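Local structure of transcription antitermination protein NusB (Aquifex aeolicus, 3R2C) at residues D9-V14 / L85-A90; L13-W18 / D52-H57. The protein probably binds the boxA antiterminator sequence of ribosomal RNA operons and supports transcription antitermination of the rRNA genes. One frame throughout, in Å; residues are numbered along the deposited sequence.

Helix 3-21 is common to both contacts. Interaction 1 joins its residues 9-14 to helix 79-94, and interaction 2 joins its residues 13-18, which overlap the first range at Leu13 and Val14, to the last turn of helix 41-56. Helix 41-56, the partner in interaction 2, precedes helix 79-94, the partner in interaction 1, in the chain. The centres lie about 7 Å apart; in space, interaction 1 is about 2 Å and interaction 2 about 8 Å from the centre of the chain. They meet physically: Leu15 CD1 lies 4.0 Å from Leu87 CB, and Ala90 packs on Thr53 and Ala54. The three helices thus share one apolar interior in the all-helical NusB fold.

Interaction 1: residues D9-V14 / L85-A90; sequences DTAFLV and LRLGVA
Leu87 reaches from helix 79-94 across to helix 3-21 and splits its two methyls between neighbouring residues, Ala11 and Phe12. The side-chain contacts are all apolar. Leu87 CD1 lies 3.9 Å from Ala11 CB, at the end of a bond that points at the opposing helix. Leu87 CD2 lies instead against the start of Phe12, 4.0 Å from Phe12 CB and 3.8 Å from Phe12 N, a methyl packed on the backbone. With CG anti to the backbone N (chi1 178°), Leu87 sends its fork across to helix 3-21. Phe12 offers its root and not its ring: the aromatic end leads away from residues 85-90.

The backbones come close here, with the CA atoms of Phe12 and Leu87 6.6 Å apart, so a single leucine is enough to bridge them. Polar side chains of both segments find partners elsewhere: Asp9 forms a salt bridge with Lys36 and a hydrogen bond with Tyr114, while Arg86 forms a salt bridge with Asp62 of helix 58-66.

All three touching residues are buried. Ala11 also packs against Leu50 and Val51 of helix 41-56; beyond Leu87, helix 79-94 rests on helix 58-66 through Arg86 and Val89, and on helix 117-137 through Leu85 and Val89.

Interaction 2: residues L13-W18 / D52-H57; sequences LVLYRW and DTAVRH
Ala54 receives the forked end of Leu15, and this is the compact half of the contact. Leu15 CD1 and CD2 close on Ala54 CB at 3.8 and 3.9 Å, straddling the small side chain. Leu15 and Ala54 are both buried, and Leu15 also touches Asn83 of helix 79-94.

Toward the surface, Trp18 and Val55 take over, and both are partly exposed. A chi1 near 180° (-178°) swings the indole of Trp18 out from helix 3-21 to where Val55 can lay CG2 over one face of it. Val55 CG2 stands 4.0 Å from the centroid of the six-membered ring of Trp18, 16° off the normal, a CH-pi contact displaced toward the rim near CZ3. Pro25 and Leu28 of the next helix also pack on Trp18, and a PEG molecule, probably from the crystallisation liquor, lies about 4 Å from its side chain.

The axes of segments 13-18 and 52-56 approach to 10.9 Å, their directions 32° apart, a spacing bridged by long side chains on one helix and short ones on the other. With methyls and an aromatic face as the touching groups, the two helices are held here by dispersion and burial of apolar surface.

Interaction 1: residues D9-V14 / L85-A90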
loop_
_atom_site.group_PDB
_atom_site.type_symbol
_atom_site.label_atom_id
_atom_site.label_comp_id
_atom_site.label_asym_id
_atom_site.label_seq_id
_atom_site.Cartn_x
_atom_site.Cartn_y
_atom_site.Cartn_z
ATOM N N ASP A 9 6.924 -3.244 -7.187
ATOM C CA ASP A 9 7.134 -2.524 -5.933
ATOM C C ASP A 9 6.676 -1.054 -6.049
ATOM O O ASP A 9 5.982 -0.531 -5.169
ATOM C CB ASP A 9 8.600 -2.589 -5.500
ATOM C CG ASP A 9 8.879 -1.721 -4.267
ATOM O OD1 ASP A 9 8.544 -2.155 -3.144
ATOM O OD2 ASP A 9 9.414 -0.599 -4.416
ATOM N N THR A 10 7.047 -0.392 -7.139
ATOM C CA THR A 10 6.601 0.987 -7.360
ATOM C C THR A 10 5.081 1.081 -7.362
ATOM O O THR A 10 4.501 1.937 -6.689
ATOM C CB THR A 10 7.143 1.525 -8.694
ATOM O OG1 THR A 10 8.575 1.554 -8.632
ATOM C CG2 THR A 10 6.610 2.922 -8.980
ATOM N N ALA A 11 4.439 0.203 -8.125
ATOM C CA ALA A 11 2.994 0.231 -8.274
ATOM C C ALA A 11 2.314 -0.054 -6.932
ATOM O O ALA A 11 1.331 0.609 -6.572
ATOM C CB ALA A 11 2.546 -0.792 -9.322
ATOM N N PHE A 12 2.838 -1.031 -6.187
ATOM C CA PHE A 12 2.294 -1.320 -4.857
ATOM C C PHE A 12 2.365 -0.088 -3.938
ATOM O O PHE A 12 1.389 0.247 -3.247
ATOM C CB PHE A 12 3.032 -2.478 -4.180
ATOM C CG PHE A 12 2.758 -2.555 -2.708
ATOM C CD1 PHE A 12 1.611 -3.173 -2.244
ATOM C CD2 PHE A 12 3.639 -1.983 -1.789
ATOM C CE1 PHE A 12 1.334 -3.223 -0.875
ATOM C CE2 PHE A 12 3.375 -2.028 -0.434
ATOM C CZ PHE A 12 2.210 -2.648 0.026
ATOM N N LEU A 13 3.511 0.585 -3.933
ATOM C CA LEU A 13 3.697 1.760 -3.084
ATOM C C LEU A 13 2.686 2.837 -3.439
ATOM O O LEU A 13 2.163 3.529 -2.553
ATOM C CB LEU A 13 5.127 2.314 -3.206
ATOM C CG LEU A 13 6.204 1.356 -2.668
ATOM C CD1 LEU A 13 7.607 1.946 -2.788
ATOM C CD2 LEU A 13 5.919 0.971 -1.213
ATOM N N VAL A 14 2.403 2.981 -4.731
ATOM C CA VAL A 14 1.443 3.988 -5.158
ATOM C C VAL A 14 0.027 3.631 -4.692
ATOM O O VAL A 14 -0.655 4.479 -4.139
ATOM C CB VAL A 14 1.513 4.273 -6.678
ATOM C CG1 VAL A 14 0.396 5.242 -7.104
ATOM C CG2 VAL A 14 2.897 4.881 -7.038
ATOM N N LEU A 85 -3.104 -7.395 -3.106
ATOM C CA LEU A 85 -4.132 -8.151 -3.821
ATOM C C LEU A 85 -4.677 -7.358 -5.008
ATOM O O LEU A 85 -4.933 -7.918 -6.060
ATOM C CB LEU A 85 -5.289 -8.567 -2.885
ATOM C CG LEU A 85 -4.968 -9.805 -2.022
ATOM C CD1 LEU A 85 -5.978 -9.985 -0.880
ATOM C CD2 LEU A 85 -4.895 -11.060 -2.885
ATOM N N ARG A 86 -4.855 -6.056 -4.849
ATOM C CA ARG A 86 -5.378 -5.266 -5.952
ATOM C C ARG A 86 -4.394 -5.317 -7.110
ATOM O O ARG A 86 -4.779 -5.435 -8.274
ATOM C CB ARG A 86 -5.606 -3.819 -5.522
ATOM C CG ARG A 86 -6.900 -3.606 -4.722
ATOM C CD ARG A 86 -6.829 -2.324 -3.868
ATOM N NE ARG A 86 -8.156 -1.900 -3.436
ATOM C CZ ARG A 86 -8.398 -0.943 -2.550
ATOM N NH1 ARG A 86 -7.401 -0.299 -1.950
ATOM N NH2 ARG A 86 -9.647 -0.629 -2.263
ATOM N N LEU A 87 -3.116 -5.225 -6.778
ATOM C CA LEU A 87 -2.081 -5.225 -7.793
ATOM C C LEU A 87 -2.013 -6.593 -8.479
ATOM O O LEU A 87 -1.897 -6.682 -9.709
ATOM C CB LEU A 87 -0.737 -4.863 -7.153
ATOM C CG LEU A 87 0.470 -4.871 -8.095
ATOM C CD1 LEU A 87 0.258 -3.894 -9.248
ATOM C CD2 LEU A 87 1.754 -4.539 -7.318
ATOM N N GLY A 88 -2.078 -7.664 -7.686
ATOM C CA GLY A 88 -2.032 -9.017 -8.225
ATOM C C GLY A 88 -3.188 -9.247 -9.189
ATOM O O GLY A 88 -3.023 -9.817 -10.259
ATOM N N VAL A 89 -4.371 -8.787 -8.825
ATOM C CA VAL A 89 -5.534 -9.000 -9.684
ATOM C C VAL A 89 -5.401 -8.194 -10.979
ATOM O O VAL A 89 -5.710 -8.689 -12.056
ATOM C CB VAL A 89 -6.843 -8.649 -8.958
ATOM C CG1 VAL A 89 -8.030 -8.580 -9.959
ATOM C CG2 VAL A 89 -7.111 -9.668 -7.860
ATOM N N ALA A 90 -4.952 -6.947 -10.863
ATOM C CA ALA A 90 -4.770 -6.095 -12.029
ATOM C C ALA A 90 -3.830 -6.767 -13.039
ATOM O O ALA A 90 -4.104 -6.768 -14.241
ATOM C CB ALA A 90 -4.223 -4.725 -11.623
#

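Interaction 2: residues L13-W18 / D52-H57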
loop_
_atom_site.group_PDB
_atom_site.type_symbol
_atom_site.label_atom_id
_atom_site.label_comp_id
_atom_site.label_asym_id
_atom_site.label_seq_id
_atom_site.Cartn_x
_atom_site.Cartn_y
_atom_site.Cartn_z
ATOM N N LEU A 13 3.511 0.585 -3.933
ATOM C CA LEU A 13 3.697 1.760 -3.084
ATOM C C LEU A 13 2.686 2.837 -3.439
ATOM O O LEU A 13 2.163 3.529 -2.553
ATOM C CB LEU A 13 5.127 2.314 -3.206
ATOM C CG LEU A 13 6.204 1.356 -2.668
ATOM C CD1 LEU A 13 7.607 1.946 -2.788
ATOM C CD2 LEU A 13 5.919 0.971 -1.213
ATOM N N VAL A 14 2.403 2.981 -4.731
ATOM C CA VAL A 14 1.443 3.988 -5.158
ATOM C C VAL A 14 0.027 3.631 -4.692
ATOM O O VAL A 14 -0.655 4.479 -4.139
ATOM C CB VAL A 14 1.513 4.273 -6.678
ATOM C CG1 VAL A 14 0.396 5.242 -7.104
ATOM C CG2 VAL A 14 2.897 4.881 -7.038
ATOM N N LEU A 15 -0.392 2.383 -4.887
ATOM C CA LEU A 15 -1.713 1.944 -4.459
ATOM C C LEU A 15 -1.853 2.058 -2.941
ATOM O O LEU A 15 -2.889 2.463 -2.444
ATOM C CB LEU A 15 -1.971 0.492 -4.903
ATOM C CG LEU A 15 -2.036 0.288 -6.425
ATOM C CD1 LEU A 15 -2.275 -1.190 -6.799
ATOM C CD2 LEU A 15 -3.123 1.176 -7.048
ATOM N N TYR A 16 -0.797 1.700 -2.216
ATOM C CA TYR A 16 -0.776 1.785 -0.760
ATOM C C TYR A 16 -0.987 3.240 -0.324
ATOM O O TYR A 16 -1.855 3.535 0.510
ATOM C CB TYR A 16 0.543 1.191 -0.242
ATOM C CG TYR A 16 0.869 1.406 1.232
ATOM C CD1 TYR A 16 0.347 0.570 2.216
ATOM C CD2 TYR A 16 1.731 2.417 1.627
ATOM C CE1 TYR A 16 0.667 0.754 3.561
ATOM C CE2 TYR A 16 2.060 2.603 2.954
ATOM C CZ TYR A 16 1.523 1.773 3.917
ATOM O OH TYR A 16 1.843 1.986 5.241
ATOM N N ARG A 17 -0.241 4.167 -0.919
ATOM C CA ARG A 17 -0.412 5.587 -0.600
ATOM C C ARG A 17 -1.774 6.133 -0.984
ATOM O O ARG A 17 -2.348 6.971 -0.283
ATOM C CB ARG A 17 0.649 6.422 -1.309
ATOM C CG ARG A 17 1.876 6.591 -0.483
ATOM C CD ARG A 17 3.005 7.196 -1.281
ATOM N NE ARG A 17 4.278 6.733 -0.755
ATOM C CZ ARG A 17 5.439 7.333 -0.970
ATOM N NH1 ARG A 17 5.492 8.440 -1.690
ATOM N NH2 ARG A 17 6.535 6.827 -0.432
ATOM N N TRP A 18 -2.284 5.671 -2.113
ATOM C CA TRP A 18 -3.583 6.122 -2.616
ATOM C C TRP A 18 -4.664 5.704 -1.615
ATOM O O TRP A 18 -5.548 6.489 -1.261
ATOM C CB TRP A 18 -3.823 5.468 -3.972
ATOM C CG TRP A 18 -5.086 5.851 -4.666
ATOM C CD1 TRP A 18 -5.635 7.092 -4.766
ATOM C CD2 TRP A 18 -5.948 4.968 -5.386
ATOM N NE1 TRP A 18 -6.785 7.038 -5.511
ATOM C CE2 TRP A 18 -7.000 5.738 -5.906
ATOM C CE3 TRP A 18 -5.924 3.599 -5.652
ATOM C CZ2 TRP A 18 -8.028 5.189 -6.656
ATOM C CZ3 TRP A 18 -6.943 3.049 -6.395
ATOM C CH2 TRP A 18 -7.976 3.842 -6.900
ATOM N N ASP A 52 -2.141 2.440 -13.592
ATOM C CA ASP A 52 -3.284 2.912 -14.387
ATOM C C ASP A 52 -4.378 1.845 -14.472
ATOM O O ASP A 52 -5.578 2.156 -14.448
ATOM C CB ASP A 52 -2.849 3.314 -15.801
ATOM C CG ASP A 52 -2.033 4.601 -15.819
ATOM O OD1 ASP A 52 -2.011 5.316 -14.790
ATOM O OD2 ASP A 52 -1.421 4.901 -16.870
ATOM N N THR A 53 -3.955 0.592 -14.558
ATOM C CA THR A 53 -4.877 -0.526 -14.721
ATOM C C THR A 53 -5.667 -0.772 -13.443
ATOM O O THR A 53 -6.894 -0.906 -13.485
ATOM C CB THR A 53 -4.130 -1.831 -15.086
ATOM O OG1 THR A 53 -3.481 -1.676 -16.348
ATOM C CG2 THR A 53 -5.088 -3.010 -15.158
ATOM N N ALA A 54 -4.965 -0.827 -12.314
ATOM C CA ALA A 54 -5.610 -1.030 -11.016
ATOM C C ALA A 54 -6.587 0.097 -10.706
ATOM O O ALA A 54 -7.680 -0.140 -10.195
ATOM C CB ALA A 54 -4.563 -1.124 -9.894
ATOM N N VAL A 55 -6.183 1.331 -10.984
ATOM C CA VAL A 55 -7.027 2.479 -10.654
ATOM C C VAL A 55 -8.293 2.496 -11.514
ATOM O O VAL A 55 -9.412 2.678 -11.018
ATOM C CB VAL A 55 -6.274 3.803 -10.858
ATOM C CG1 VAL A 55 -7.271 4.988 -10.909
ATOM C CG2 VAL A 55 -5.232 4.007 -9.766
ATOM N N ARG A 56 -8.120 2.287 -12.809
ATOM C CA ARG A 56 -9.241 2.331 -13.739
ATOM C C ARG A 56 -10.233 1.171 -13.544
ATOM O O ARG A 56 -11.400 1.278 -13.922
ATOM C CB ARG A 56 -8.724 2.362 -15.181
ATOM C CG ARG A 56 -9.764 1.964 -16.227
ATOM C CD ARG A 56 -9.194 2.000 -17.641
ATOM N NE ARG A 56 -8.899 0.658 -18.135
ATOM C CZ ARG A 56 -7.677 0.185 -18.361
ATOM N NH1 ARG A 56 -6.606 0.946 -18.155
ATOM N NH2 ARG A 56 -7.529 -1.056 -18.806
ATOM N N HIS A 57 -9.770 0.060 -12.981
ATOM C CA HIS A 57 -10.649 -1.079 -12.724
ATOM C C HIS A 57 -10.880 -1.351 -11.232
ATOM O O HIS A 57 -11.292 -2.443 -10.838
ATOM C CB HIS A 57 -10.055 -2.310 -13.397
ATOM C CG HIS A 57 -10.005 -2.192 -14.884
ATOM N ND1 HIS A 57 -11.141 -2.201 -15.667
ATOM C CD2 HIS A 57 -8.963 -2.053 -15.737
ATOM C CE1 HIS A 57 -10.800 -2.073 -16.936
ATOM N NE2 HIS A 57 -9.484 -1.987 -17.006
#